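Local coordinates for putative nisin-resistance protein (Streptococcus agalactiae 515, PDB 4Y68), which probably acts as a serine peptidase of family S41 that gives the bacterium resistance to the lantibiotic nisin, presumably by cleaving it, at residues L28-E33 and M261-A266; G87-Q92 and Y283-I288. One frame throughout, in Å; residues are numbered along the deposited sequence.

Contact 1 of 2, residues L28-E33 and M261-A266; sequences LPPSSE and MLYDGA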
loop_
_atom_site.group_PDB
_atom_site.type_symbol
_atom_site.label_atom_id
_atom_site.label_comp_id
_atom_site.label_asym_id
_atom_site.label_seq_id
_atom_site.Cartn_x
_atom_site.Cartn_y
_atom_site.Cartn_z
ATOM N N LEU A 28 -8.908 25.363 -21.016
ATOM C CA LEU A 28 -8.721 26.575 -20.256
ATOM C C LEU A 28 -8.321 26.119 -18.863
ATOM O O LEU A 28 -9.159 25.968 -17.976
ATOM C CB LEU A 28 -9.984 27.439 -20.255
ATOM C CG LEU A 28 -9.851 28.755 -19.482
ATOM C CD1 LEU A 28 -8.532 29.436 -19.836
ATOM C CD2 LEU A 28 -11.021 29.704 -19.743
ATOM N N PRO A 29 -7.027 25.829 -18.694
ATOM C CA PRO A 29 -6.497 25.301 -17.438
ATOM C C PRO A 29 -6.805 26.226 -16.264
ATOM O O PRO A 29 -6.966 27.424 -16.449
ATOM C CB PRO A 29 -4.991 25.211 -17.700
ATOM C CG PRO A 29 -4.877 25.088 -19.191
ATOM C CD PRO A 29 -6.003 25.912 -19.748
ATOM N N PRO A 30 -6.912 25.659 -15.068
ATOM C CA PRO A 30 -7.147 26.494 -13.886
ATOM C C PRO A 30 -5.956 27.410 -13.628
ATOM O O PRO A 30 -4.829 27.100 -14.023
ATOM C CB PRO A 30 -7.318 25.470 -12.754
ATOM C CG PRO A 30 -6.581 24.200 -13.252
ATOM C CD PRO A 30 -6.807 24.220 -14.749
ATOM N N SER A 31 -6.225 28.551 -13.004
ATOM C CA SER A 31 -5.165 29.396 -12.493
ATOM C C SER A 31 -4.398 28.652 -11.395
ATOM O O SER A 31 -4.882 27.665 -10.824
ATOM C CB SER A 31 -5.750 30.693 -11.946
ATOM O OG SER A 31 -6.469 30.401 -10.757
ATOM N N SER A 32 -3.207 29.131 -11.083
ATOM C CA SER A 32 -2.470 28.569 -9.969
ATOM C C SER A 32 -3.248 28.632 -8.654
ATOM O O SER A 32 -3.175 27.698 -7.854
ATOM C CB SER A 32 -1.138 29.276 -9.834
ATOM O OG SER A 32 -0.415 29.101 -11.033
ATOM N N GLU A 33 -4.008 29.702 -8.431
ATOM C CA GLU A 33 -4.867 29.755 -7.249
ATOM C C GLU A 33 -5.946 28.671 -7.251
ATOM O O GLU A 33 -6.094 27.954 -6.261
ATOM C CB GLU A 33 -5.541 31.113 -7.107
ATOM C CG GLU A 33 -6.461 31.190 -5.886
ATOM C CD GLU A 33 -7.092 32.567 -5.681
ATOM O OE1 GLU A 33 -6.877 33.449 -6.536
ATOM O OE2 GLU A 33 -7.815 32.764 -4.670
ATOM N N MET A 261 -5.789 12.417 -9.455
ATOM C CA MET A 261 -4.944 12.930 -10.535
ATOM C C MET A 261 -5.288 14.382 -10.777
ATOM O O MET A 261 -6.426 14.707 -11.108
ATOM C CB MET A 261 -5.120 12.134 -11.826
ATOM C CG MET A 261 -5.089 10.620 -11.628
ATOM S SD MET A 261 -3.582 10.001 -10.854
ATOM C CE MET A 261 -4.142 8.400 -10.274
ATOM N N LEU A 262 -4.304 15.248 -10.611
ATOM C CA LEU A 262 -4.533 16.682 -10.747
ATOM C C LEU A 262 -4.341 17.135 -12.194
ATOM O O LEU A 262 -3.874 16.371 -13.041
ATOM C CB LEU A 262 -3.602 17.439 -9.805
ATOM C CG LEU A 262 -3.754 16.963 -8.362
ATOM C CD1 LEU A 262 -2.735 17.637 -7.463
ATOM C CD2 LEU A 262 -5.185 17.234 -7.883
ATOM N N TYR A 263 -4.668 18.396 -12.464
ATOM C CA TYR A 263 -4.729 18.870 -13.837
ATOM C C TYR A 263 -3.453 18.636 -14.669
ATOM O O TYR A 263 -3.543 18.310 -15.842
ATOM C CB TYR A 263 -5.087 20.345 -13.851
ATOM C CG TYR A 263 -5.616 20.813 -15.190
ATOM C CD1 TYR A 263 -4.744 21.261 -16.178
ATOM C CD2 TYR A 263 -6.980 20.801 -15.470
ATOM C CE1 TYR A 263 -5.207 21.705 -17.404
ATOM C CE2 TYR A 263 -7.457 21.246 -16.702
ATOM C CZ TYR A 263 -6.556 21.693 -17.667
ATOM O OH TYR A 263 -6.986 22.126 -18.902
ATOM N N ASP A 264 -2.275 18.765 -14.068
ATOM C CA ASP A 264 -1.040 18.692 -14.843
ATOM C C ASP A 264 -0.299 17.366 -14.680
ATOM O O ASP A 264 0.899 17.289 -14.976
ATOM C CB ASP A 264 -0.109 19.842 -14.446
ATOM C CG ASP A 264 0.255 19.797 -12.974
ATOM O OD1 ASP A 264 -0.534 19.216 -12.187
ATOM O OD2 ASP A 264 1.328 20.321 -12.603
ATOM N N GLY A 265 -0.994 16.334 -14.197
ATOM C CA GLY A 265 -0.361 15.041 -13.994
ATOM C C GLY A 265 0.252 14.842 -12.609
ATOM O O GLY A 265 0.798 13.779 -12.288
ATOM N N ALA A 266 0.166 15.861 -11.768
ATOM C CA ALA A 266 0.560 15.668 -10.384
ATOM C C ALA A 266 -0.509 14.812 -9.692
ATOM O O ALA A 266 -1.647 14.767 -10.145
ATOM C CB ALA A 266 0.748 17.001 -9.691
HETATM O O HOH W 1 -9.760 22.605 -19.403
#
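Leu-28 meets the Tyr-263 side chain through backbone and water. Its carbonyl carbon C lies 4.2 Å from Tyr-263 OH. A water joins the two residues: it bonds to Tyr-263 OH at 2.9 Å and weakly accepts from Leu-28 N. This water sits at the edge of the phenol ring, in its plane.

Pro-29 packs obliquely on the hydroxyl end of the ring. Its CB is 3.5 Å from Tyr-263 CE1, and its CG is 3.6 Å from Tyr-263 OH. A bound MES molecule, probably from the crystallisation liquor, lies close to the Pro-29 side chain.

Pro-30 covers one ring face. Its CD stands 3.5 Å from the centroid of the Tyr-263 ring and only 11° off the normal, a well-centred CH-pi contact. Its CG extends toward the root of the ring, 4.0 Å from Tyr-263 CG. Pro-30 O is hydrogen-bonded to Tyr-72 OH.

Ser-31 follows as the N-cap of helix 32-46, its OG accepting from Arg-34 N; the prolines form the extended lead-in to it.

Tyr-263 reaches out from a type I turn, Leu-262 to Gly-265, which joins strands 256-261 and 267-276. Gly-265 N bonds to Leu-262 O, and Leu-262 N to Ala-266 O. With Gly-265 at positive phi, this is a hairpin with a type I turn and G1 bulge. CG of Tyr-263 is anti to the backbone N (chi1 -161°), which swings the ring off the turn. Asp-264 OD1 is hydrogen-bonded to Tyr-35 OH of helix 32-46, and OD2 salt-bridges Arg-76 of helix 72-87.

The Pro-30 CD hydrogens, next to nitrogen, are probably slightly positive, which would suit the ring face. With no direct hydrogen bond, cohesion rests on CH-pi and apolar packing plus one water bridge, weak at Leu-28.

Contact 2 of 2, residues G87-Q92 and Y283-I288; sequences GGKHSQ and YENTPI
His-90 and Asn-285 bring the two loops closest, with CA atoms 7.4 Å apart; His-90 lies in a type I turn, Gly-88 to Ser-91, closed by Ser-91 N to Gly-88 O, while Asn-285 has a left-handed helical backbone conformation.

Asn-285 carries most of the contact. Its CG is anti to the carbonyl carbon (chi1 -72°), and the amide reaches the turn with both ends. OD1 lies 3.8 Å from His-90 CB. ND2 donates to a water at 3.0 Å, which also accepts from His-90 N at 3.0 Å and donates to Gly-87 O. The imidazole and amide planes are nearly perpendicular, 84° apart. Thr-255 OG1 is hydrogen-bonded to both Asn-285 OD1 and His-90 ND1, so it links the two groups.

Lys-89 runs antiparallel to the Asn-285 side chain, and bends in its outer half bring NZ to Asn-285 O, a weak bond of 3.5 Å. Its stronger partner is Gly-252 O, and Tyr-253 adds a cation-pi contact.

His-90 NE2 is hydrogen-bonded to Ser-228 OG, consistent with the serine-histidine pair of a serine peptidase. Ser-228 directly precedes helix 229-235, on which Ile-288 packs. The turn itself leads from helix 72-87 into strand 92-94, whose neighbour, strand 267-276, touches His-90 through Thr-271.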
loop_
_atom_site.group_PDB
_atom_site.type_symbol
_atom_site.label_atom_id
_atom_site.label_comp_id
_atom_site.label_asym_id
_atom_site.label_seq_id
_atom_site.Cartn_x
_atom_site.Cartn_y
_atom_site.Cartn_z
ATOM N N GLY A 87 -4.553 15.308 6.113
ATOM C CA GLY A 87 -4.478 13.898 5.777
ATOM C C GLY A 87 -3.523 13.093 6.641
ATOM O O GLY A 87 -3.660 11.881 6.747
ATOM N N GLY A 88 -2.556 13.760 7.263
ATOM C CA GLY A 88 -1.604 13.072 8.125
ATOM C C GLY A 88 -0.362 12.660 7.371
ATOM O O GLY A 88 -0.211 12.977 6.176
ATOM N N LYS A 89 0.533 11.952 8.056
ATOM C CA LYS A 89 1.867 11.676 7.520
ATOM C C LYS A 89 1.891 10.716 6.320
ATOM O O LYS A 89 2.925 10.544 5.697
ATOM C CB LYS A 89 2.769 11.117 8.620
ATOM C CG LYS A 89 2.498 9.688 8.994
ATOM C CD LYS A 89 3.389 9.258 10.162
ATOM C CE LYS A 89 3.859 7.813 10.012
ATOM N NZ LYS A 89 3.765 6.969 11.279
ATOM N N HIS A 90 0.768 10.079 6.013
ATOM C CA HIS A 90 0.713 9.163 4.884
ATOM C C HIS A 90 0.218 9.921 3.644
ATOM O O HIS A 90 0.188 9.381 2.537
ATOM C CB HIS A 90 -0.191 7.968 5.219
ATOM C CG HIS A 90 -0.009 6.779 4.323
ATOM N ND1 HIS A 90 -0.917 5.739 4.278
ATOM C CD2 HIS A 90 0.983 6.447 3.459
ATOM C CE1 HIS A 90 -0.502 4.832 3.414
ATOM N NE2 HIS A 90 0.648 5.238 2.899
ATOM N N SER A 91 -0.154 11.185 3.832
ATOM C CA SER A 91 -0.651 11.984 2.720
ATOM C C SER A 91 0.453 12.824 2.092
ATOM O O SER A 91 1.388 13.217 2.778
ATOM C CB SER A 91 -1.793 12.884 3.176
ATOM O OG SER A 91 -2.937 12.135 3.564
ATOM N N GLN A 92 0.337 13.112 0.794
ATOM C CA GLN A 92 1.262 14.041 0.131
ATOM C C GLN A 92 0.829 14.388 -1.284
ATOM O O GLN A 92 -0.079 13.768 -1.840
ATOM C CB GLN A 92 2.682 13.460 0.091
ATOM C CG GLN A 92 2.779 12.106 -0.577
ATOM C CD GLN A 92 4.156 11.482 -0.426
ATOM O OE1 GLN A 92 5.144 12.193 -0.300
ATOM N NE2 GLN A 92 4.223 10.148 -0.428
ATOM N N TYR A 283 -5.590 0.048 13.399
ATOM C CA TYR A 283 -4.330 0.673 13.005
ATOM C C TYR A 283 -4.639 2.051 12.473
ATOM O O TYR A 283 -5.621 2.238 11.752
ATOM C CB TYR A 283 -3.577 -0.166 11.943
ATOM C CG TYR A 283 -3.341 -1.615 12.365
ATOM C CD1 TYR A 283 -2.132 -2.017 12.912
ATOM C CD2 TYR A 283 -4.347 -2.548 12.264
ATOM C CE1 TYR A 283 -1.937 -3.310 13.320
ATOM C CE2 TYR A 283 -4.158 -3.840 12.655
ATOM C CZ TYR A 283 -2.954 -4.218 13.181
ATOM O OH TYR A 283 -2.777 -5.524 13.562
ATOM N N GLU A 284 -3.810 3.020 12.833
ATOM C CA GLU A 284 -3.940 4.359 12.289
ATOM C C GLU A 284 -2.549 4.954 12.155
ATOM O O GLU A 284 -2.127 5.747 12.981
ATOM C CB GLU A 284 -4.835 5.226 13.175
ATOM C CG GLU A 284 -5.241 6.542 12.550
ATOM C CD GLU A 284 -6.227 7.333 13.411
ATOM O OE1 GLU A 284 -6.859 6.748 14.320
ATOM O OE2 GLU A 284 -6.372 8.552 13.173
ATOM N N ASN A 285 -1.840 4.553 11.108
ATOM C CA ASN A 285 -0.463 4.974 10.919
ATOM C C ASN A 285 0.328 4.523 12.125
ATOM O O ASN A 285 1.096 5.279 12.719
ATOM C CB ASN A 285 -0.382 6.483 10.702
ATOM C CG ASN A 285 -0.905 6.886 9.328
ATOM O OD1 ASN A 285 -0.877 6.081 8.394
ATOM N ND2 ASN A 285 -1.384 8.120 9.199
ATOM N N THR A 286 0.097 3.271 12.489
ATOM C CA THR A 286 0.771 2.646 13.608
ATOM C C THR A 286 1.502 1.378 13.158
ATOM O O THR A 286 0.978 0.584 12.362
ATOM C CB THR A 286 -0.213 2.287 14.722
ATOM O OG1 THR A 286 -1.081 1.266 14.255
ATOM C CG2 THR A 286 -1.056 3.487 15.097
ATOM N N PRO A 287 2.720 1.184 13.672
ATOM C CA PRO A 287 3.539 0.050 13.248
ATOM C C PRO A 287 2.893 -1.302 13.566
ATOM O O PRO A 287 2.148 -1.445 14.530
ATOM C CB PRO A 287 4.841 0.253 14.042
ATOM C CG PRO A 287 4.919 1.747 14.244
ATOM C CD PRO A 287 3.478 2.140 14.500
ATOM N N ILE A 288 3.180 -2.291 12.736
ATOM C CA ILE A 288 2.721 -3.637 12.997
ATOM C C ILE A 288 3.843 -4.433 13.673
ATOM O O ILE A 288 4.961 -4.509 13.169
ATOM C CB ILE A 288 2.265 -4.315 11.700
ATOM C CG1 ILE A 288 1.212 -3.443 11.001
ATOM C CG2 ILE A 288 1.698 -5.710 11.997
ATOM C CD1 ILE A 288 0.942 -3.870 9.556
HETATM O O HOH W 2 -2.053 9.969 6.973
#

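Both contacts are surface contacts, but contact 1 is peripheral, about 26 Å from the chain centre, against about 11 Å for contact 2. Their centres are 27 Å apart and they do not touch. Helix 72-87 and strand 267-276 connect them. In contact 1 the hairpin that enters this strand meets the extended residues that lead into helix 32-46. In contact 2 the turn that follows helix 72-87 meets the loop after strand 282-283, a sheet partner of the same strand. Along the chain their segments alternate. Contact 1 is mainly CH-pi and apolar, with a water at its edge; contact 2 is polar, with a water bonded to both segments, beside the likely peptidase site.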